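Long-range contacts in alginate lyase, family PL7 (Zobellia galactanivorans, PDB 4BE3), which cleaves alginate exolytically, probably by the beta-elimination chemistry of polysaccharide lyase family 7, acting on a brown-algal cell-wall polymer: residues A[46-52]-A[295-301]; A[109-115]-A[251-257]; A[118-124]-A[136-142]. All blocks are in the same frame, centred on the assembly; numbering follows the deposited sequence.

Contact 1 of 3, residues A[46-52]-A[295-301]; sequences WVVFKTP and YAEVWFK
Extended strands 46-52 and 295-300 pair antiparallel, their axes within 4.5 Å and their directions 158° apart; the chain turns a corner at K301. V47, F49 and T51 face F300, V298 and A296 as hydrogen-bonded pairs. V48, K50 and P52 face W299, E297 and Y295 as non-hydrogen-bonded pairs.

W46 (chi1 m) lies between two partners: W299 CE3 is over one ring face, 3.5 Å from W46 CG, and K301 CB makes a CH-pi contact with the other. At V47, V47 N to F300 O is 2.9 Å and F300 N to V47 O is 2.8 Å. V48 (t) sets CG2 over the five-membered ring of W299 (m), 3.6 Å from the centroid. The W299 indole is held by its own strand, with NE1 donating to E297 OE2 at 2.7 Å. F49 (m) bonds V298 both ways: F49 N to V298 O and V298 N to F49 O are both 2.8 Å. The F49 ring meets F300 (m) at 82° between planes, centroids 5.3 Å apart. K50 is all-trans. Its NZ sits over the Y295 ring (p) in a cation-pi contact, 4.7 Å from the centroid. One water joins K50 NZ (2.6 Å) to E297 OE1 (2.7 Å). T51 N to A296 O is 3.0 Å and A296 N to T51 O is 2.9 Å.

V47, F49, T51, A296, V298 and F300 share one sheet face, where F49 and V298 touch A260 of the other sheet. Antiparallel neighbours from the two chain ends, packed on the second sheet, fit the beta-jelly-roll sandwich of PL7 lyases.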
loop_
_atom_site.group_PDB
_atom_site.type_symbol
_atom_site.label_atom_id
_atom_site.label_comp_id
_atom_site.label_asym_id
_atom_site.label_seq_id
_atom_site.Cartn_x
_atom_site.Cartn_y
_atom_site.Cartn_z
ATOM N N TRP A 46 -9.089 -22.261 15.580
ATOM C CA TRP A 46 -9.634 -21.653 14.344
ATOM C C TRP A 46 -10.310 -20.370 14.746
ATOM O O TRP A 46 -10.901 -20.297 15.816
ATOM C CB TRP A 46 -10.765 -22.639 13.745
ATOM C CG TRP A 46 -10.242 -23.952 13.305
ATOM C CD1 TRP A 46 -10.044 -25.111 14.075
ATOM C CD2 TRP A 46 -9.855 -24.331 11.937
ATOM N NE1 TRP A 46 -9.458 -26.115 13.301
ATOM C CE2 TRP A 46 -9.356 -25.726 12.014
ATOM C CE3 TRP A 46 -9.896 -23.682 10.702
ATOM C CZ2 TRP A 46 -8.873 -26.410 10.886
ATOM C CZ3 TRP A 46 -9.419 -24.375 9.558
ATOM C CH2 TRP A 46 -8.950 -25.714 9.655
ATOM N N VAL A 47 -10.280 -19.376 13.864
ATOM C CA VAL A 47 -10.987 -18.199 14.068
ATOM C C VAL A 47 -12.364 -18.418 13.379
ATOM O O VAL A 47 -12.350 -18.750 12.143
ATOM C CB VAL A 47 -10.290 -17.046 13.342
ATOM C CG1 VAL A 47 -11.134 -15.810 13.491
ATOM C CG2 VAL A 47 -8.830 -16.863 13.928
ATOM N N VAL A 48 -13.440 -18.251 14.141
ATOM C CA VAL A 48 -14.756 -18.533 13.604
ATOM C C VAL A 48 -15.364 -17.245 13.212
ATOM O O VAL A 48 -15.386 -16.319 14.030
ATOM C CB VAL A 48 -15.637 -19.220 14.658
ATOM C CG1 VAL A 48 -17.106 -19.456 14.181
ATOM C CG2 VAL A 48 -15.086 -20.579 15.083
ATOM N N PHE A 49 -16.029 -17.172 12.020
ATOM C CA PHE A 49 -16.835 -16.073 11.721
ATOM C C PHE A 49 -18.253 -16.669 11.510
ATOM O O PHE A 49 -18.398 -17.636 10.651
ATOM C CB PHE A 49 -16.431 -15.491 10.344
ATOM C CG PHE A 49 -15.017 -14.873 10.382
ATOM C CD1 PHE A 49 -13.898 -15.692 10.253
ATOM C CD2 PHE A 49 -14.878 -13.475 10.553
ATOM C CE1 PHE A 49 -12.563 -15.140 10.366
ATOM C CE2 PHE A 49 -13.588 -12.903 10.605
ATOM C CZ PHE A 49 -12.455 -13.742 10.475
ATOM N N LYS A 50 -19.225 -16.155 12.250
ATOM C CA LYS A 50 -20.555 -16.766 12.176
ATOM C C LYS A 50 -21.505 -15.599 11.991
ATOM O O LYS A 50 -21.313 -14.497 12.590
ATOM C CB LYS A 50 -20.781 -17.512 13.435
ATOM C CG LYS A 50 -22.178 -18.284 13.420
ATOM C CD LYS A 50 -22.394 -18.943 14.800
ATOM C CE LYS A 50 -23.663 -19.811 14.662
ATOM N NZ LYS A 50 -23.839 -20.659 15.883
ATOM N N THR A 51 -22.484 -15.763 11.101
ATOM C CA THR A 51 -23.416 -14.654 10.888
ATOM C C THR A 51 -24.803 -15.206 10.462
ATOM O O THR A 51 -24.865 -16.155 9.683
ATOM C CB THR A 51 -22.859 -13.707 9.789
ATOM O OG1 THR A 51 -23.759 -12.636 9.530
ATOM C CG2 THR A 51 -22.667 -14.459 8.393
ATOM N N PRO A 52 -25.857 -14.537 10.861
ATOM C CA PRO A 52 -27.178 -15.104 10.449
ATOM C C PRO A 52 -27.510 -14.639 9.039
ATOM O O PRO A 52 -26.782 -13.800 8.445
ATOM C CB PRO A 52 -28.142 -14.381 11.496
ATOM C CG PRO A 52 -27.471 -12.989 11.640
ATOM C CD PRO A 52 -26.017 -13.352 11.727
ATOM N N TYR A 295 -28.007 -19.520 8.882
ATOM C CA TYR A 295 -26.761 -18.766 9.086
ATOM C C TYR A 295 -25.632 -19.395 8.323
ATOM O O TYR A 295 -25.752 -20.522 7.748
ATOM C CB TYR A 295 -26.379 -18.804 10.604
ATOM C CG TYR A 295 -26.047 -20.184 11.117
ATOM C CD1 TYR A 295 -27.030 -21.048 11.545
ATOM C CD2 TYR A 295 -24.705 -20.603 11.204
ATOM C CE1 TYR A 295 -26.745 -22.315 12.065
ATOM C CE2 TYR A 295 -24.396 -21.910 11.707
ATOM C CZ TYR A 295 -25.418 -22.720 12.135
ATOM O OH TYR A 295 -25.109 -23.972 12.660
ATOM N N ALA A 296 -24.482 -18.641 8.280
ATOM C CA ALA A 296 -23.339 -19.223 7.668
ATOM C C ALA A 296 -22.218 -19.158 8.704
ATOM O O ALA A 296 -22.233 -18.297 9.579
ATOM C CB ALA A 296 -22.933 -18.298 6.466
ATOM N N GLU A 297 -21.265 -20.056 8.589
ATOM C CA GLU A 297 -20.220 -20.102 9.558
ATOM C C GLU A 297 -18.941 -20.634 8.914
ATOM O O GLU A 297 -18.963 -21.667 8.209
ATOM C CB GLU A 297 -20.660 -21.119 10.669
ATOM C CG GLU A 297 -19.510 -21.225 11.775
ATOM C CD GLU A 297 -19.929 -22.117 12.930
ATOM O OE1 GLU A 297 -21.187 -22.210 13.170
ATOM O OE2 GLU A 297 -19.070 -22.748 13.627
ATOM N N VAL A 298 -17.833 -19.922 9.058
ATOM C CA VAL A 298 -16.639 -20.254 8.244
ATOM C C VAL A 298 -15.458 -20.157 9.296
ATOM O O VAL A 298 -15.458 -19.176 10.085
ATOM C CB VAL A 298 -16.393 -19.155 7.216
ATOM C CG1 VAL A 298 -15.147 -19.512 6.344
ATOM C CG2 VAL A 298 -17.640 -19.026 6.206
ATOM N N TRP A 299 -14.554 -21.130 9.249
ATOM C CA TRP A 299 -13.440 -21.153 10.202
ATOM C C TRP A 299 -12.168 -20.967 9.492
ATOM O O TRP A 299 -11.958 -21.553 8.439
ATOM C CB TRP A 299 -13.406 -22.510 10.844
ATOM C CG TRP A 299 -14.516 -22.825 11.774
ATOM C CD1 TRP A 299 -15.798 -22.197 11.957
ATOM C CD2 TRP A 299 -14.500 -23.913 12.691
ATOM N NE1 TRP A 299 -16.501 -22.870 12.930
ATOM C CE2 TRP A 299 -15.776 -23.914 13.386
ATOM C CE3 TRP A 299 -13.544 -24.923 12.983
ATOM C CZ2 TRP A 299 -16.093 -24.874 14.391
ATOM C CZ3 TRP A 299 -13.873 -25.884 13.996
ATOM C CH2 TRP A 299 -15.128 -25.879 14.633
ATOM N N PHE A 300 -11.271 -20.116 9.995
ATOM C CA PHE A 300 -10.040 -19.910 9.280
ATOM C C PHE A 300 -8.921 -20.320 10.156
ATOM O O PHE A 300 -8.940 -20.001 11.400
ATOM C CB PHE A 300 -9.831 -18.401 8.996
ATOM C CG PHE A 300 -10.699 -17.878 7.870
ATOM C CD1 PHE A 300 -12.046 -17.640 8.116
ATOM C CD2 PHE A 300 -10.087 -17.682 6.615
ATOM C CE1 PHE A 300 -12.833 -17.125 7.093
ATOM C CE2 PHE A 300 -10.935 -17.182 5.557
ATOM C CZ PHE A 300 -12.281 -17.002 5.828
ATOM N N LYS A 301 -7.927 -20.958 9.591
ATOM C CA LYS A 301 -6.757 -21.178 10.501
ATOM C C LYS A 301 -5.564 -20.326 10.053
ATOM O O LYS A 301 -4.522 -20.256 10.717
ATOM C CB LYS A 301 -6.390 -22.641 10.522
ATOM C CG LYS A 301 -5.902 -23.161 9.256
ATOM C CD LYS A 301 -5.408 -24.497 9.738
ATOM C CE LYS A 301 -4.335 -25.072 8.879
ATOM N NZ LYS A 301 -4.433 -26.560 9.064
HETATM O O HOH W 1 -22.246 -22.742 15.542
#

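Contact 2 of 3, residues A[109-115]-A[251-257]; sequences QIHSDEG and GEIQYFK. With SRT (S,R meso-tartaric acid), chain C.
The strongest polar contacts reach the bound meso-tartrate. Y255 OH is hydrogen-bonded to SRT O2 at 2.6 Å, and K257 NZ donates to SRT O11 at 3.0 Å and SRT O3 at 3.1 Å. K257 NZ also forms a salt bridge with E67. A water joins Y255 OH to D113 OD1, 2.6 Å from each. H111 lays one ring face against SRT C1, and its ND1 is hydrogen-bonded to OE2 of E119.

Strands 109-112 and 254-257 are antiparallel, with axes 4.6 Å apart at 146°. Q109 N to K257 O and K257 N to Q109 O are both 2.9 Å. H111 N to Y255 O is 2.8 Å and Y255 N to H111 O is 3.0 Å. D113 N donates to I253 O at 2.8 Å, and I253 N to E114 OE2 at 2.7 Å.

H111 (chi1 t) turns its edge to the face of Y255 (chi1 p) in an offset edge-to-face pair, centroids 5.5 Å apart. On the other sheet face I110 (m) packs CG1 on F256 CE1 at 3.5 Å, above I191.

One face thus carries H111, Y255 and K257 into the ligand pocket, the Y255 hydroxyl and K257 ammonium hydrogen-bonded to the tartrate. PL7 lyases characteristically use a His and a Tyr in beta-elimination, so the tartrate probably occupies part of the substrate cleft.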
loop_
_atom_site.group_PDB
_atom_site.type_symbol
_atom_site.label_atom_id
_atom_site.label_comp_id
_atom_site.label_asym_id
_atom_site.label_seq_id
_atom_site.Cartn_x
_atom_site.Cartn_y
_atom_site.Cartn_z
ATOM N N GLN A 109 -12.600 -11.340 -0.507
ATOM C CA GLN A 109 -12.958 -10.486 -1.581
ATOM C C GLN A 109 -11.882 -9.402 -1.719
ATOM O O GLN A 109 -11.080 -9.219 -0.768
ATOM C CB GLN A 109 -14.216 -9.660 -1.290
ATOM C CG GLN A 109 -15.088 -9.997 -0.230
ATOM C CD GLN A 109 -16.240 -8.984 -0.045
ATOM O OE1 GLN A 109 -16.933 -9.046 0.943
ATOM N NE2 GLN A 109 -16.390 -8.060 -0.959
ATOM N N ILE A 110 -11.908 -8.754 -2.892
ATOM C CA ILE A 110 -11.299 -7.394 -3.005
ATOM C C ILE A 110 -12.557 -6.509 -3.142
ATOM O O ILE A 110 -13.416 -6.791 -4.020
ATOM C CB ILE A 110 -10.432 -7.259 -4.256
ATOM C CG1 ILE A 110 -9.213 -8.217 -4.015
ATOM C CG2 ILE A 110 -10.074 -5.723 -4.424
ATOM C CD1 ILE A 110 -8.378 -8.309 -5.268
ATOM N N HIS A 111 -12.653 -5.437 -2.306
ATOM C CA HIS A 111 -13.777 -4.528 -2.436
ATOM C C HIS A 111 -13.269 -3.146 -2.742
ATOM O O HIS A 111 -12.271 -2.697 -2.122
ATOM C CB HIS A 111 -14.452 -4.583 -1.073
ATOM C CG HIS A 111 -15.613 -3.660 -0.940
ATOM N ND1 HIS A 111 -16.793 -3.939 -1.497
ATOM C CD2 HIS A 111 -15.721 -2.412 -0.363
ATOM C CE1 HIS A 111 -17.671 -2.875 -1.285
ATOM N NE2 HIS A 111 -17.019 -1.961 -0.571
ATOM N N SER A 112 -13.936 -2.442 -3.664
ATOM C CA SER A 112 -13.424 -1.102 -4.035
ATOM C C SER A 112 -13.973 -0.139 -2.919
ATOM O O SER A 112 -15.146 -0.196 -2.430
ATOM C CB SER A 112 -13.872 -0.826 -5.529
ATOM O OG SER A 112 -13.784 0.662 -5.548
ATOM N N ASP A 113 -13.139 0.876 -2.546
ATOM C CA ASP A 113 -13.524 1.822 -1.480
ATOM C C ASP A 113 -14.180 3.068 -2.123
ATOM O O ASP A 113 -14.591 3.984 -1.391
ATOM C CB ASP A 113 -12.263 2.257 -0.694
ATOM C CG ASP A 113 -12.653 3.065 0.553
ATOM O OD1 ASP A 113 -13.536 2.581 1.285
ATOM O OD2 ASP A 113 -12.087 4.156 0.767
ATOM N N GLU A 114 -14.218 3.201 -3.447
ATOM C CA GLU A 114 -14.786 4.452 -4.030
ATOM C C GLU A 114 -15.490 4.155 -5.285
ATOM O O GLU A 114 -15.569 2.959 -5.703
ATOM C CB GLU A 114 -13.631 5.454 -4.375
ATOM C CG GLU A 114 -12.498 4.797 -5.180
ATOM C CD GLU A 114 -11.216 5.694 -5.313
ATOM O OE1 GLU A 114 -11.251 6.887 -4.821
ATOM O OE2 GLU A 114 -10.210 5.265 -5.977
ATOM N N GLY A 115 -15.936 5.220 -5.948
ATOM C CA GLY A 115 -16.630 4.998 -7.246
ATOM C C GLY A 115 -17.868 4.144 -6.974
ATOM O O GLY A 115 -18.632 4.409 -6.041
ATOM N N GLY A 251 -6.326 2.231 -10.948
ATOM C CA GLY A 251 -6.284 3.430 -10.144
ATOM C C GLY A 251 -7.411 3.547 -9.134
ATOM O O GLY A 251 -7.579 4.555 -8.448
ATOM N N GLU A 252 -8.245 2.527 -9.046
ATOM C CA GLU A 252 -9.387 2.589 -8.099
ATOM C C GLU A 252 -8.978 1.998 -6.765
ATOM O O GLU A 252 -8.521 0.775 -6.643
ATOM C CB GLU A 252 -10.669 1.825 -8.652
ATOM C CG GLU A 252 -11.874 2.508 -7.977
ATOM C CD GLU A 252 -13.129 2.137 -8.643
ATOM O OE1 GLU A 252 -13.644 0.994 -8.271
ATOM O OE2 GLU A 252 -13.572 2.876 -9.556
ATOM N N ILE A 253 -9.196 2.768 -5.691
ATOM C CA ILE A 253 -8.687 2.278 -4.396
ATOM C C ILE A 253 -9.523 1.104 -3.877
ATOM O O ILE A 253 -10.744 1.142 -3.933
ATOM C CB ILE A 253 -8.736 3.383 -3.362
ATOM C CG1 ILE A 253 -7.621 4.484 -3.797
ATOM C CG2 ILE A 253 -8.378 2.923 -1.944
ATOM C CD1 ILE A 253 -7.878 5.872 -3.147
ATOM N N GLN A 254 -8.825 0.088 -3.386
ATOM C CA GLN A 254 -9.529 -1.119 -2.829
ATOM C C GLN A 254 -8.836 -1.767 -1.720
ATOM O O GLN A 254 -7.789 -1.237 -1.240
ATOM C CB GLN A 254 -9.618 -2.101 -3.838
ATOM C CG GLN A 254 -8.425 -2.467 -4.498
ATOM C CD GLN A 254 -9.030 -2.608 -5.899
ATOM O OE1 GLN A 254 -10.082 -1.860 -6.380
ATOM N NE2 GLN A 254 -8.568 -3.668 -6.496
ATOM N N TYR A 255 -9.475 -2.803 -1.140
ATOM C CA TYR A 255 -8.875 -3.445 -0.029
ATOM C C TYR A 255 -9.404 -4.864 0.109
ATOM O O TYR A 255 -10.471 -5.175 -0.493
ATOM C CB TYR A 255 -9.118 -2.680 1.291
ATOM C CG TYR A 255 -10.581 -2.408 1.588
ATOM C CD1 TYR A 255 -11.173 -1.233 1.135
ATOM C CD2 TYR A 255 -11.353 -3.299 2.390
ATOM C CE1 TYR A 255 -12.503 -0.932 1.474
ATOM C CE2 TYR A 255 -12.671 -3.021 2.710
ATOM C CZ TYR A 255 -13.248 -1.844 2.231
ATOM O OH TYR A 255 -14.552 -1.524 2.524
ATOM N N PHE A 256 -8.672 -5.700 0.792
ATOM C CA PHE A 256 -9.169 -7.097 0.989
ATOM C C PHE A 256 -10.176 -7.192 2.045
ATOM O O PHE A 256 -10.224 -6.380 3.005
ATOM C CB PHE A 256 -8.026 -8.056 1.414
ATOM C CG PHE A 256 -7.045 -8.324 0.290
ATOM C CD1 PHE A 256 -7.485 -8.985 -0.809
ATOM C CD2 PHE A 256 -5.668 -7.939 0.347
ATOM C CE1 PHE A 256 -6.618 -9.340 -1.878
ATOM C CE2 PHE A 256 -4.729 -8.339 -0.664
ATOM C CZ PHE A 256 -5.238 -8.976 -1.838
ATOM N N LYS A 257 -11.056 -8.232 1.967
ATOM C CA LYS A 257 -11.937 -8.600 3.079
ATOM C C LYS A 257 -11.956 -10.118 3.217
ATOM O O LYS A 257 -11.684 -10.843 2.235
ATOM C CB LYS A 257 -13.410 -8.168 2.763
ATOM C CG LYS A 257 -13.469 -6.646 2.452
ATOM C CD LYS A 257 -14.953 -6.125 2.541
ATOM C CE LYS A 257 -15.173 -6.032 4.070
ATOM N NZ LYS A 257 -16.603 -5.960 4.469
HETATM O O1 SRT C . -19.267 -2.956 1.807
HETATM O O11 SRT C . -17.513 -4.434 2.046
HETATM C C1 SRT C . -18.248 -3.472 2.346
HETATM C C2 SRT C . -17.745 -3.049 3.683
HETATM O O2 SRT C . -16.326 -2.838 3.851
HETATM C C3 SRT C . -18.767 -2.690 4.732
HETATM O O3 SRT C . -18.868 -4.002 5.090
HETATM C C4 SRT C . -18.402 -1.752 5.793
HETATM O O4 SRT C . -18.175 -2.129 6.937
HETATM O O41 SRT C . -18.167 -0.577 5.516
HETATM O O HOH W 2 -15.456 0.836 1.779
#

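Contact 3 of 3, residues A[118-124]-A[136-142]; sequences NEPIKIF and VFWNYEI
Backbone hydrogen bonds hold this antiparallel pair. Axes of strands 121-124 and 136-141 pass 4.7 Å apart at 162°. K122 N to N139 O is 3.0 Å and N139 N to K122 O is 2.8 Å. F124 N to F137 O is 2.8 Å and F137 N to F124 O is 3.1 Å. I123 and W138 form the non-hydrogen-bonded pair between them. E141 N donates to E119 O at 3.1 Å.

Charged groups gather at the 118-122 end. E119 N donates to E141 OE1 at 2.9 Å. K122 NZ makes a salt bridge with E119 OE1 at 3.2 Å and another with D153. Water joins E119 O (2.8 Å), K122 NZ (2.8 Å) and N139 O (2.9 Å). E119 OE2 is hydrogen-bonded to ND1 of H111.

F124 (m) and F137 (p) have planes 20° apart, but the rings are slid apart and barely overlap. F124 CB sits 3.6 Å from the F137 ring centroid.

I121 CD1 is 3.8 Å from W138 CE3.

This is a beta hairpin of the jelly-roll sandwich: I123 and W138 turn to the opposing sheet, K122, N139, F124 and F137 lie on the other face, and E119 nears the tartrate.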
loop_
_atom_site.group_PDB
_atom_site.type_symbol
_atom_site.label_atom_id
_atom_site.label_comp_id
_atom_site.label_asym_id
_atom_site.label_seq_id
_atom_site.Cartn_x
_atom_site.Cartn_y
_atom_site.Cartn_z
ATOM N N ASN A 118 -17.722 -1.540 -6.279
ATOM C CA ASN A 118 -18.001 -2.972 -6.659
ATOM C C ASN A 118 -16.829 -3.874 -6.213
ATOM O O ASN A 118 -15.805 -3.333 -5.711
ATOM C CB ASN A 118 -18.107 -3.006 -8.157
ATOM C CG ASN A 118 -19.427 -2.355 -8.679
ATOM O OD1 ASN A 118 -20.309 -1.998 -7.863
ATOM N ND2 ASN A 118 -19.599 -2.268 -10.007
ATOM N N GLU A 119 -16.871 -5.185 -6.492
ATOM C CA GLU A 119 -15.740 -6.078 -6.120
ATOM C C GLU A 119 -15.098 -6.690 -7.283
ATOM O O GLU A 119 -15.668 -7.535 -7.997
ATOM C CB GLU A 119 -16.361 -7.249 -5.292
ATOM C CG GLU A 119 -16.809 -6.806 -3.869
ATOM C CD GLU A 119 -18.278 -6.490 -3.688
ATOM O OE1 GLU A 119 -19.206 -6.968 -4.460
ATOM O OE2 GLU A 119 -18.518 -5.617 -2.855
ATOM N N PRO A 120 -13.811 -6.409 -7.501
ATOM C CA PRO A 120 -13.059 -7.132 -8.458
ATOM C C PRO A 120 -13.101 -8.693 -8.184
ATOM O O PRO A 120 -12.914 -9.480 -9.163
ATOM C CB PRO A 120 -11.575 -6.595 -8.220
ATOM C CG PRO A 120 -11.908 -5.179 -7.821
ATOM C CD PRO A 120 -13.098 -5.278 -6.875
ATOM N N ILE A 121 -13.243 -9.085 -6.914
ATOM C CA ILE A 121 -13.415 -10.578 -6.704
ATOM C C ILE A 121 -14.154 -10.835 -5.464
ATOM O O ILE A 121 -14.000 -10.166 -4.419
ATOM C CB ILE A 121 -12.057 -11.340 -6.645
ATOM C CG1 ILE A 121 -12.336 -12.817 -6.350
ATOM C CG2 ILE A 121 -11.084 -10.786 -5.549
ATOM C CD1 ILE A 121 -11.120 -13.745 -6.533
ATOM N N LYS A 122 -15.062 -11.890 -5.543
ATOM C CA LYS A 122 -15.684 -12.379 -4.328
ATOM C C LYS A 122 -15.526 -13.944 -4.500
ATOM O O LYS A 122 -15.830 -14.475 -5.616
ATOM C CB LYS A 122 -17.202 -12.113 -4.274
ATOM C CG LYS A 122 -17.406 -10.620 -3.919
ATOM C CD LYS A 122 -18.944 -10.364 -3.625
ATOM C CE LYS A 122 -19.789 -10.540 -4.916
ATOM N NZ LYS A 122 -19.504 -9.693 -6.135
ATOM N N ILE A 123 -14.977 -14.585 -3.505
ATOM C CA ILE A 123 -14.829 -16.096 -3.560
ATOM C C ILE A 123 -16.004 -16.605 -2.713
ATOM O O ILE A 123 -16.187 -16.282 -1.522
ATOM C CB ILE A 123 -13.496 -16.518 -2.934
ATOM C CG1 ILE A 123 -12.344 -15.874 -3.774
ATOM C CG2 ILE A 123 -13.392 -18.018 -2.846
ATOM C CD1 ILE A 123 -10.946 -16.133 -3.009
ATOM N N PHE A 124 -16.740 -17.567 -3.349
ATOM C CA PHE A 124 -17.940 -18.146 -2.690
ATOM C C PHE A 124 -17.724 -19.621 -2.385
ATOM O O PHE A 124 -17.042 -20.325 -3.159
ATOM C CB PHE A 124 -19.070 -18.154 -3.758
ATOM C CG PHE A 124 -19.667 -16.811 -4.074
ATOM C CD1 PHE A 124 -18.992 -15.834 -4.873
ATOM C CD2 PHE A 124 -21.019 -16.571 -3.618
ATOM C CE1 PHE A 124 -19.606 -14.616 -5.203
ATOM C CE2 PHE A 124 -21.617 -15.367 -4.030
ATOM C CZ PHE A 124 -20.954 -14.404 -4.750
ATOM N N VAL A 136 -16.966 -24.330 -4.884
ATOM C CA VAL A 136 -16.189 -23.041 -4.648
ATOM C C VAL A 136 -16.065 -22.390 -5.988
ATOM O O VAL A 136 -15.725 -23.057 -7.018
ATOM C CB VAL A 136 -14.774 -23.384 -4.152
ATOM C CG1 VAL A 136 -13.920 -22.039 -4.084
ATOM C CG2 VAL A 136 -14.881 -23.918 -2.676
ATOM N N PHE A 137 -16.429 -21.102 -6.088
ATOM C CA PHE A 137 -16.308 -20.457 -7.359
ATOM C C PHE A 137 -15.985 -18.983 -7.078
ATOM O O PHE A 137 -16.085 -18.555 -5.883
ATOM C CB PHE A 137 -17.634 -20.458 -8.192
ATOM C CG PHE A 137 -18.865 -20.050 -7.424
ATOM C CD1 PHE A 137 -19.242 -18.659 -7.409
ATOM C CD2 PHE A 137 -19.740 -21.057 -6.910
ATOM C CE1 PHE A 137 -20.480 -18.203 -6.801
ATOM C CE2 PHE A 137 -20.957 -20.600 -6.243
ATOM C CZ PHE A 137 -21.301 -19.242 -6.236
ATOM N N TRP A 138 -15.538 -18.241 -8.058
ATOM C CA TRP A 138 -15.246 -16.821 -7.746
ATOM C C TRP A 138 -15.875 -15.923 -8.780
ATOM O O TRP A 138 -15.943 -16.301 -9.948
ATOM C CB TRP A 138 -13.723 -16.589 -7.645
ATOM C CG TRP A 138 -13.018 -16.766 -8.952
ATOM C CD1 TRP A 138 -12.536 -17.976 -9.455
ATOM C CD2 TRP A 138 -12.626 -15.716 -9.906
ATOM N NE1 TRP A 138 -11.841 -17.754 -10.614
ATOM C CE2 TRP A 138 -11.872 -16.410 -10.949
ATOM C CE3 TRP A 138 -12.789 -14.301 -9.944
ATOM C CZ2 TRP A 138 -11.311 -15.747 -12.067
ATOM C CZ3 TRP A 138 -12.205 -13.643 -11.066
ATOM C CH2 TRP A 138 -11.513 -14.343 -12.083
ATOM N N ASN A 139 -16.314 -14.737 -8.370
ATOM C CA ASN A 139 -17.065 -13.849 -9.310
ATOM C C ASN A 139 -16.219 -12.555 -9.510
ATOM O O ASN A 139 -15.602 -12.068 -8.513
ATOM C CB ASN A 139 -18.313 -13.346 -8.622
ATOM C CG ASN A 139 -19.415 -14.406 -8.672
ATOM O OD1 ASN A 139 -19.101 -15.573 -8.890
ATOM N ND2 ASN A 139 -20.723 -13.974 -8.404
ATOM N N TYR A 140 -16.231 -12.052 -10.733
ATOM C CA TYR A 140 -15.596 -10.738 -11.044
ATOM C C TYR A 140 -16.780 -9.827 -11.280
ATOM O O TYR A 140 -17.642 -10.176 -12.146
ATOM C CB TYR A 140 -14.807 -10.925 -12.359
ATOM C CG TYR A 140 -14.301 -9.561 -12.836
ATOM C CD1 TYR A 140 -13.140 -9.014 -12.224
ATOM C CD2 TYR A 140 -14.983 -8.867 -13.872
ATOM C CE1 TYR A 140 -12.639 -7.791 -12.660
ATOM C CE2 TYR A 140 -14.508 -7.608 -14.317
ATOM C CZ TYR A 140 -13.327 -7.107 -13.641
ATOM O OH TYR A 140 -12.861 -5.826 -14.087
ATOM N N GLU A 141 -16.869 -8.640 -10.628
ATOM C CA GLU A 141 -17.971 -7.751 -10.962
ATOM C C GLU A 141 -17.438 -6.629 -11.836
ATOM O O GLU A 141 -16.318 -6.067 -11.558
ATOM C CB GLU A 141 -18.464 -7.210 -9.640
ATOM C CG GLU A 141 -19.569 -6.145 -9.898
ATOM C CD GLU A 141 -20.199 -5.783 -8.555
ATOM O OE1 GLU A 141 -19.523 -5.632 -7.469
ATOM O OE2 GLU A 141 -21.460 -5.616 -8.574
ATOM N N ILE A 142 -18.135 -6.262 -12.934
ATOM C CA ILE A 142 -17.573 -5.213 -13.785
ATOM C C ILE A 142 -17.565 -3.874 -13.084
ATOM O O ILE A 142 -18.405 -3.554 -12.273
ATOM C CB ILE A 142 -18.328 -5.118 -15.164
ATOM C CG1 ILE A 142 -19.836 -5.011 -14.910
ATOM C CG2 ILE A 142 -18.012 -6.343 -16.053
ATOM C CD1 ILE A 142 -20.589 -4.406 -16.179
HETATM O O HOH W 3 -17.064 -9.861 -7.416
#

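In the fold
Contact 1 joins strands 44-52 and 295-306, which bring together early and late parts of the chain in the seven-stranded sheet. Contacts 2 and 3 lie in the other sheet of the sandwich. Along the chain, contact 3 is nested within contact 2, and contact 2 within contact 1. Contact 1 is about 23 Å from contact 2 and 19 Å from contact 3, centre to centre, and touches neither. The centres of contacts 2 and 3 are about 12 Å apart. These two touch because strands 104-112 and 121-126 are neighbours. Contact 2 supplies pocket residues, while contact 3 reaches the pocket through the E119 hydrogen bond to H111.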